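Local structure of mannosylglycerate hydrolase MGH1-like glycoside hydrolase domain-containing protein (Thermus thermophilus HB8, 4WVA) at residues 100-104 and 158-163; 152-156 and 237-241. The protein hydrolyses mannosylglycerate, a solute thermophiles make under osmotic stress, to mannose and glycerate, and can also split glucosylglycerate. One frame throughout, in Å; residues are numbered along the deposited sequence. Where two conformers were deposited one is given.

Both interactions belong to the (alpha/alpha)6-barrel of this GH63 enzyme, and their centres are 11 Å apart. The loop between helices 121-146 and 171-175 serves both: its 152-156 part meets helix 235-254 in interaction 2, and a few residues on, 158-163 meets the loop after strand 97-98 in interaction 1. Along the chain the order is 100-104, 152-156, 158-163, 237-241, so the two pairings cross. F237 touches both halves of interaction 1, with CD2 3.2 Å from E161 O and CE2 3.3 Å from Q103 O. The loops of interaction 1, which carry the probable substrate-binding residues Q103 and G163, thus pack directly against F237 and I156 of interaction 2.

Interaction 1 of 2, residues 100-104 and 158-163; sequences GITQP and HPWESG
E161 reaches along 100-104, its m, t side chain laying the carboxylate beside I101 and T102: OE1 accepts T102 N at 2.9 Å, nearly linear (174°), and lies 3.3 Å from I101 CB. OE1 also makes a salt bridge to R146, while OE2 accepts V157 N. Build 100-104 extended from I101 onward, without regular strand pairing, and 159-162 with helical phi/psi, closed by i to i+3 backbone bonds and ending in G163 at phi 73°. Within it E161 N bonds H158 O, S162 N bonds P159 O and G163 N bonds W160 O. The backbones come closest at Q103 and E161, CA to CA 4.3 Å, close enough for CA-H...O contacts from E161 CA to T102 O (3.3 Å) and from Q103 CA to E161 O (3.4 Å). I101 (p, t) points toward the turn; its CD1 is 3.5 Å from W160 CB and lies at the edge of the indole, near its plane. P104 packs CG 3.3 Å from S162 O. One water joins Q103 NE2 (3.1 Å) to W160 O (2.7 Å), while Q103 OE1 takes W34 N. Q103 and G163 are substrate-binding residues in a nearly identical enzyme, and G163 O bonds a Tris molecule, consistent with a pocket wall; the proton donor there is D165, just beyond the turn. T102 OG1 bonds L69 O and H158 NE2 bonds Y207 O. Around this pair, helix 121-146 packs on T102, helix 33-43 on T102, Q103 and P104, and helix 201-216 on I101, H158 and P159.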
ATOM      1  N   GLY A 100       6.298  34.319  -8.714  1.00 14.27           N
ATOM      2  CA  GLY A 100       4.917  34.102  -8.327  1.00 14.12           C
ATOM      3  C   GLY A 100       4.417  32.709  -8.658  1.00 14.49           C
ATOM      4  O   GLY A 100       3.198  32.485  -8.738  1.00 15.04           O
ATOM      5  N   ILE A 101       5.363  31.782  -8.828  1.00 13.79           N
ATOM      6  CA  ILE A 101       5.068  30.362  -9.052  1.00 13.27           C
ATOM      7  C   ILE A 101       5.993  29.546  -8.147  1.00 12.47           C
ATOM      8  O   ILE A 101       6.903  30.093  -7.536  1.00 11.38           O
ATOM      9  CB  ILE A 101       5.277  29.947 -10.516  1.00 13.51           C
ATOM     10  CG1 ILE A 101       6.712  30.265 -10.987  1.00 13.59           C
ATOM     11  CG2 ILE A 101       4.242  30.613 -11.424  1.00 13.59           C
ATOM     12  CD1 ILE A 101       7.080  29.697 -12.339  1.00 13.86           C
ATOM     13  N   THR A 102       5.758  28.233  -8.069  1.00 11.70           N
ATOM     14  CA  THR A 102       6.518  27.373  -7.168  1.00 11.09           C
ATOM     15  C   THR A 102       7.396  26.365  -7.934  1.00 11.08           C
ATOM     16  O   THR A 102       7.652  26.535  -9.124  1.00 10.79           O
ATOM     17  CB  THR A 102       5.566  26.717  -6.140  1.00 11.16           C
ATOM     18  OG1 THR A 102       6.311  26.133  -5.059  1.00 10.79           O
ATOM     19  CG2 THR A 102       4.628  25.702  -6.765  1.00 11.14           C
ATOM     20  N   GLN A 103       7.902  25.353  -7.227  1.00 10.73           N
ATOM     21  CA  GLN A 103       8.783  24.341  -7.843  1.00 10.24           C
ATOM     22  C   GLN A 103       8.651  23.057  -7.031  1.00 10.21           C
ATOM     23  O   GLN A 103       8.040  23.064  -5.973  1.00  9.83           O
ATOM     24  CB  GLN A 103      10.244  24.803  -7.865  1.00 10.52           C
ATOM     25  CG  GLN A 103      10.778  25.077  -9.264  1.00 10.55           C
ATOM     26  CD  GLN A 103      12.282  25.334  -9.294  1.00 10.25           C
ATOM     27  OE1 GLN A 103      12.954  25.437  -8.246  1.00 10.03           O
ATOM     28  NE2 GLN A 103      12.820  25.436 -10.489  1.00 10.61           N
ATOM     29  N   PRO A 104       9.242  21.950  -7.514  1.00 10.09           N
ATOM     30  CA  PRO A 104       8.984  20.697  -6.797  1.00 10.05           C
ATOM     31  C   PRO A 104       9.449  20.732  -5.335  1.00 10.17           C
ATOM     32  O   PRO A 104      10.593  21.117  -5.051  1.00 10.83           O
ATOM     33  CB  PRO A 104       9.776  19.664  -7.614  1.00  9.91           C
ATOM     34  CG  PRO A 104       9.817  20.259  -8.987  1.00  9.72           C
ATOM     35  CD  PRO A 104      10.020  21.717  -8.739  1.00 10.02           C
ATOM     36  N   HIS A 158       2.382  26.346 -14.639  1.00 11.72           N
ATOM     37  CA  HIS A 158       3.448  26.822 -15.484  1.00 11.69           C
ATOM     38  C   HIS A 158       4.471  25.702 -15.619  1.00 11.70           C
ATOM     39  O   HIS A 158       4.811  25.110 -14.600  1.00 11.61           O
ATOM     40  CB  HIS A 158       4.094  28.060 -14.847  1.00 12.08           C
ATOM     41  CG  HIS A 158       4.872  28.883 -15.822  1.00 12.64           C
ATOM     42  ND1 HIS A 158       5.991  28.403 -16.458  1.00 12.57           N
ATOM     43  CD2 HIS A 158       4.665  30.129 -16.309  1.00 13.20           C
ATOM     44  CE1 HIS A 158       6.444  29.314 -17.309  1.00 12.56           C
ATOM     45  NE2 HIS A 158       5.662  30.379 -17.221  1.00 12.80           N
ATOM     46  N   PRO A 159       4.976  25.437 -16.832  1.00 11.68           N
ATOM     47  CA  PRO A 159       6.005  24.393 -16.992  1.00 11.76           C
ATOM     48  C   PRO A 159       7.246  24.617 -16.100  1.00 11.39           C
ATOM     49  O   PRO A 159       7.907  23.648 -15.696  1.00 11.19           O
ATOM     50  CB  PRO A 159       6.358  24.460 -18.483  1.00 12.33           C
ATOM     51  CG  PRO A 159       5.866  25.799 -18.942  1.00 12.25           C
ATOM     52  CD  PRO A 159       4.639  26.059 -18.130  1.00 11.57           C
ATOM     53  N   TRP A 160       7.569  25.870 -15.790  1.00 11.36           N
ATOM     54  CA  TRP A 160       8.675  26.182 -14.869  1.00 11.31           C
ATOM     55  C   TRP A 160       8.508  25.497 -13.515  1.00 11.04           C
ATOM     56  O   TRP A 160       9.509  25.168 -12.866  1.00 11.50           O
ATOM     57  CB  TRP A 160       8.851  27.697 -14.645  1.00 11.73           C
ATOM     58  CG  TRP A 160       9.619  28.406 -15.751  1.00 12.84           C
ATOM     59  CD1 TRP A 160      10.589  27.867 -16.518  1.00 13.13           C
ATOM     60  CD2 TRP A 160       9.523  29.791 -16.140  1.00 13.20           C
ATOM     61  NE1 TRP A 160      11.097  28.813 -17.389  1.00 13.84           N
ATOM     62  CE2 TRP A 160      10.446  29.997 -17.183  1.00 14.02           C
ATOM     63  CE3 TRP A 160       8.727  30.866 -15.723  1.00 14.62           C
ATOM     64  CZ2 TRP A 160      10.604  31.237 -17.813  1.00 13.75           C
ATOM     65  CZ3 TRP A 160       8.872  32.092 -16.365  1.00 14.37           C
ATOM     66  CH2 TRP A 160       9.808  32.263 -17.386  1.00 14.05           C
ATOM     67  N   GLU A 161       7.260  25.286 -13.086  1.00 10.74           N
ATOM     68  CA  GLU A 161       7.012  24.703 -11.769  1.00 10.27           C
ATOM     69  C   GLU A 161       7.388  23.224 -11.663  1.00 10.38           C
ATOM     70  O   GLU A 161       7.607  22.725 -10.549  1.00  9.82           O
ATOM     71  CB  GLU A 161       5.564  24.884 -11.354  1.00 10.51           C
ATOM     72  CG  GLU A 161       5.142  26.331 -11.264  1.00 10.53           C
ATOM     73  CD  GLU A 161       3.764  26.492 -10.686  1.00 10.59           C
ATOM     74  OE1 GLU A 161       3.613  27.252  -9.715  1.00 11.25           O
ATOM     75  OE2 GLU A 161       2.840  25.825 -11.192  1.00 11.20           O
ATOM     76  N   SER A 162       7.486  22.550 -12.799  1.00 10.30           N
ATOM     77  CA  SER A 162       8.012  21.182 -12.861  1.00 10.36           C
ATOM     78  C   SER A 162       9.507  21.115 -12.605  1.00 10.34           C
ATOM     79  O   SER A 162      10.034  20.049 -12.319  1.00 10.11           O
ATOM     80  CB  SER A 162       7.723  20.549 -14.216  1.00 10.42           C
ATOM     81  OG  SER A 162       8.541  21.115 -15.242  1.00 10.84           O
ATOM     82  N   GLY A 163      10.200  22.252 -12.739  1.00 10.25           N
ATOM     83  CA  GLY A 163      11.656  22.251 -12.757  1.00 10.18           C
ATOM     84  C   GLY A 163      12.256  21.708 -14.043  1.00 10.15           C
ATOM     85  O   GLY A 163      13.480  21.748 -14.216  1.00  9.99           O
TER
HETATM   86  O   HOH W   1      12.112  25.753 -13.479  1.00 11.82           O

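Interaction 2 of 2, residues 152-156 and 237-241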
ATOM      1  N   GLY A 152      -5.924  14.826  -4.094  1.00 12.88           N
ATOM      2  CA  GLY A 152      -4.646  14.278  -3.627  1.00 13.03           C
ATOM      3  C   GLY A 152      -3.471  14.555  -4.554  1.00 12.66           C
ATOM      4  O   GLY A 152      -2.305  14.295  -4.185  1.00 13.34           O
ATOM      5  N   LEU A 153      -3.756  15.078  -5.749  1.00 12.17           N
ATOM      6  CA  LEU A 153      -2.738  15.492  -6.717  1.00 12.19           C
ATOM      7  C   LEU A 153      -2.744  16.999  -6.859  1.00 12.56           C
ATOM      8  O   LEU A 153      -3.810  17.619  -6.854  1.00 13.60           O
ATOM      9  CB  LEU A 153      -3.011  14.859  -8.077  1.00 12.33           C
ATOM     10  CG  LEU A 153      -2.841  13.350  -8.116  1.00 12.40           C
ATOM     11  CD1 LEU A 153      -3.615  12.754  -9.275  1.00 12.81           C
ATOM     12  CD2 LEU A 153      -1.369  12.981  -8.206  1.00 12.96           C
ATOM     13  N   VAL A 154      -1.564  17.591  -6.919  1.00 12.05           N
ATOM     14  CA  VAL A 154      -1.454  19.035  -7.116  1.00 12.45           C
ATOM     15  C   VAL A 154      -1.205  19.353  -8.581  1.00 11.85           C
ATOM     16  O   VAL A 154      -0.499  18.626  -9.290  1.00 11.25           O
ATOM     17  CB  VAL A 154      -0.375  19.679  -6.221  1.00 13.67           C
ATOM     18  CG1 VAL A 154      -0.780  19.596  -4.757  1.00 14.36           C
ATOM     19  CG2 VAL A 154       0.977  19.068  -6.466  1.00 15.24           C
ATOM     20  N   VAL A 155      -1.783  20.462  -9.024  1.00 11.58           N
ATOM     21  CA  VAL A 155      -1.663  20.968 -10.377  0.50 11.32           C
ATOM     22  C   VAL A 155      -0.542  22.017 -10.479  1.00 11.42           C
ATOM     23  O   VAL A 155      -0.434  22.878  -9.581  1.00 11.35           O
ATOM     24  CB  VAL A 155      -2.992  21.661 -10.736  0.50 11.25           C
ATOM     25  CG1 VAL A 155      -2.952  22.271 -12.129  0.50 11.03           C
ATOM     26  CG2 VAL A 155      -4.135  20.664 -10.609  0.50 11.61           C
ATOM     27  N   ILE A 156       0.245  21.961 -11.544  1.00 11.16           N
ATOM     28  CA  ILE A 156       1.129  23.066 -11.917  1.00 10.97           C
ATOM     29  C   ILE A 156       0.449  23.873 -13.019  1.00 11.35           C
ATOM     30  O   ILE A 156      -0.214  23.320 -13.911  1.00 11.31           O
ATOM     31  CB  ILE A 156       2.549  22.625 -12.320  1.00 10.67           C
ATOM     32  CG1 ILE A 156       2.562  21.638 -13.490  1.00 10.49           C
ATOM     33  CG2 ILE A 156       3.292  22.067 -11.102  1.00 10.88           C
ATOM     34  CD1 ILE A 156       3.927  21.426 -14.117  1.00 11.10           C
ATOM     35  N   PHE A 237       6.555  16.498 -10.011  1.00  8.77           N
ATOM     36  CA  PHE A 237       6.158  17.372  -8.913  1.00  9.33           C
ATOM     37  C   PHE A 237       5.443  16.547  -7.852  1.00  9.18           C
ATOM     38  O   PHE A 237       5.749  16.623  -6.686  1.00  9.30           O
ATOM     39  CB  PHE A 237       5.251  18.490  -9.425  1.00  9.32           C
ATOM     40  CG  PHE A 237       5.088  19.639  -8.471  1.00  9.73           C
ATOM     41  CD1 PHE A 237       4.288  19.528  -7.361  1.00  9.88           C
ATOM     42  CD2 PHE A 237       5.716  20.857  -8.715  1.00  9.60           C
ATOM     43  CE1 PHE A 237       4.134  20.590  -6.491  1.00 10.12           C
ATOM     44  CE2 PHE A 237       5.561  21.919  -7.854  1.00 10.04           C
ATOM     45  CZ  PHE A 237       4.779  21.790  -6.739  1.00 10.34           C
ATOM     46  N   ASN A 238       4.507  15.719  -8.286  1.00  9.32           N
ATOM     47  CA  ASN A 238       3.706  14.946  -7.348  1.00  9.36           C
ATOM     48  C   ASN A 238       4.429  13.804  -6.661  1.00  9.20           C
ATOM     49  O   ASN A 238       4.172  13.526  -5.484  1.00  9.35           O
ATOM     50  CB  ASN A 238       2.417  14.480  -8.027  1.00  9.13           C
ATOM     51  CG  ASN A 238       1.387  15.589  -8.060  1.00  9.27           C
ATOM     52  OD1 ASN A 238       0.713  15.845  -7.065  1.00  9.54           O
ATOM     53  ND2 ASN A 238       1.306  16.298  -9.189  1.00  9.50           N
ATOM     54  N   ALA A 239       5.341  13.144  -7.362  1.00  9.36           N
ATOM     55  CA  ALA A 239       6.142  12.114  -6.722  1.00  9.21           C
ATOM     56  C   ALA A 239       7.014  12.735  -5.657  1.00  8.92           C
ATOM     57  O   ALA A 239       7.161  12.191  -4.552  1.00  8.61           O
ATOM     58  CB  ALA A 239       6.997  11.387  -7.732  1.00  9.33           C
ATOM     59  N   ILE A 240       7.602  13.882  -5.982  1.00  8.74           N
ATOM     60  CA  ILE A 240       8.446  14.603  -5.019  1.00  8.77           C
ATOM     61  C   ILE A 240       7.639  15.084  -3.803  1.00  8.84           C
ATOM     62  O   ILE A 240       8.092  14.976  -2.640  1.00  9.20           O
ATOM     63  CB  ILE A 240       9.224  15.745  -5.739  1.00  8.51           C
ATOM     64  CG1 ILE A 240      10.357  15.123  -6.574  1.00  8.85           C
ATOM     65  CG2 ILE A 240       9.773  16.784  -4.767  1.00  8.73           C
ATOM     66  CD1 ILE A 240      10.964  16.081  -7.555  1.00  8.64           C
ATOM     67  N   LEU A 241       6.429  15.580  -4.050  1.00  9.17           N
ATOM     68  CA  LEU A 241       5.526  15.981  -2.966  1.00  9.46           C
ATOM     69  C   LEU A 241       5.115  14.808  -2.076  1.00  9.48           C
ATOM     70  O   LEU A 241       5.083  14.934  -0.855  1.00 10.14           O
ATOM     71  CB  LEU A 241       4.306  16.696  -3.528  1.00  9.82           C
ATOM     72  CG  LEU A 241       3.182  17.086  -2.553  1.00 10.17           C
ATOM     73  CD1 LEU A 241       3.689  17.919  -1.384  1.00 10.53           C
ATOM     74  CD2 LEU A 241       2.090  17.839  -3.292  1.00 10.66           C
TER
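The side chain of N238 projects from helix 235-254 onto the backbone of V154 and grips it at both ends: V154 N donates to OD1 at 2.9 Å, and ND2 donates to V154 O at 2.9 Å. The carboxamide pairs with both the donor and the acceptor of one residue in an extended loop, much as a strand edge would. ND2 also bonds D234 O.

Beside that pair of bonds the surfaces interlock. V154 is the main bump: its CG2 sits in the hollow between F237 and L241, one turn apart on the helix, 3.5 Å from F237 CD1 and 3.6 Å from L241 CD2. Two residues on, I156 points the same way and sets CG2 3.6 Å from F237 CD2, an off-centre CH-pi contact 4.1 Å from the ring centroid. Both methyls touch the F237 ring, but only I156 CG2 makes a CH-pi contact. V155, between them, points away from the helix. L153 starts out sideways, but CD2 comes back to 3.7 Å from N238 OD1; it also packs on Y249 of the second subunit.

Y143 of helix 121-146 packs on V154 and L241, and L142 on F237, adding to the buried apolar cluster. The arrangement is that of a loop between two helices of the (alpha/alpha)6-barrel fold, fastened to helix 235-254 by an asparagine side chain bonded to backbone N and O.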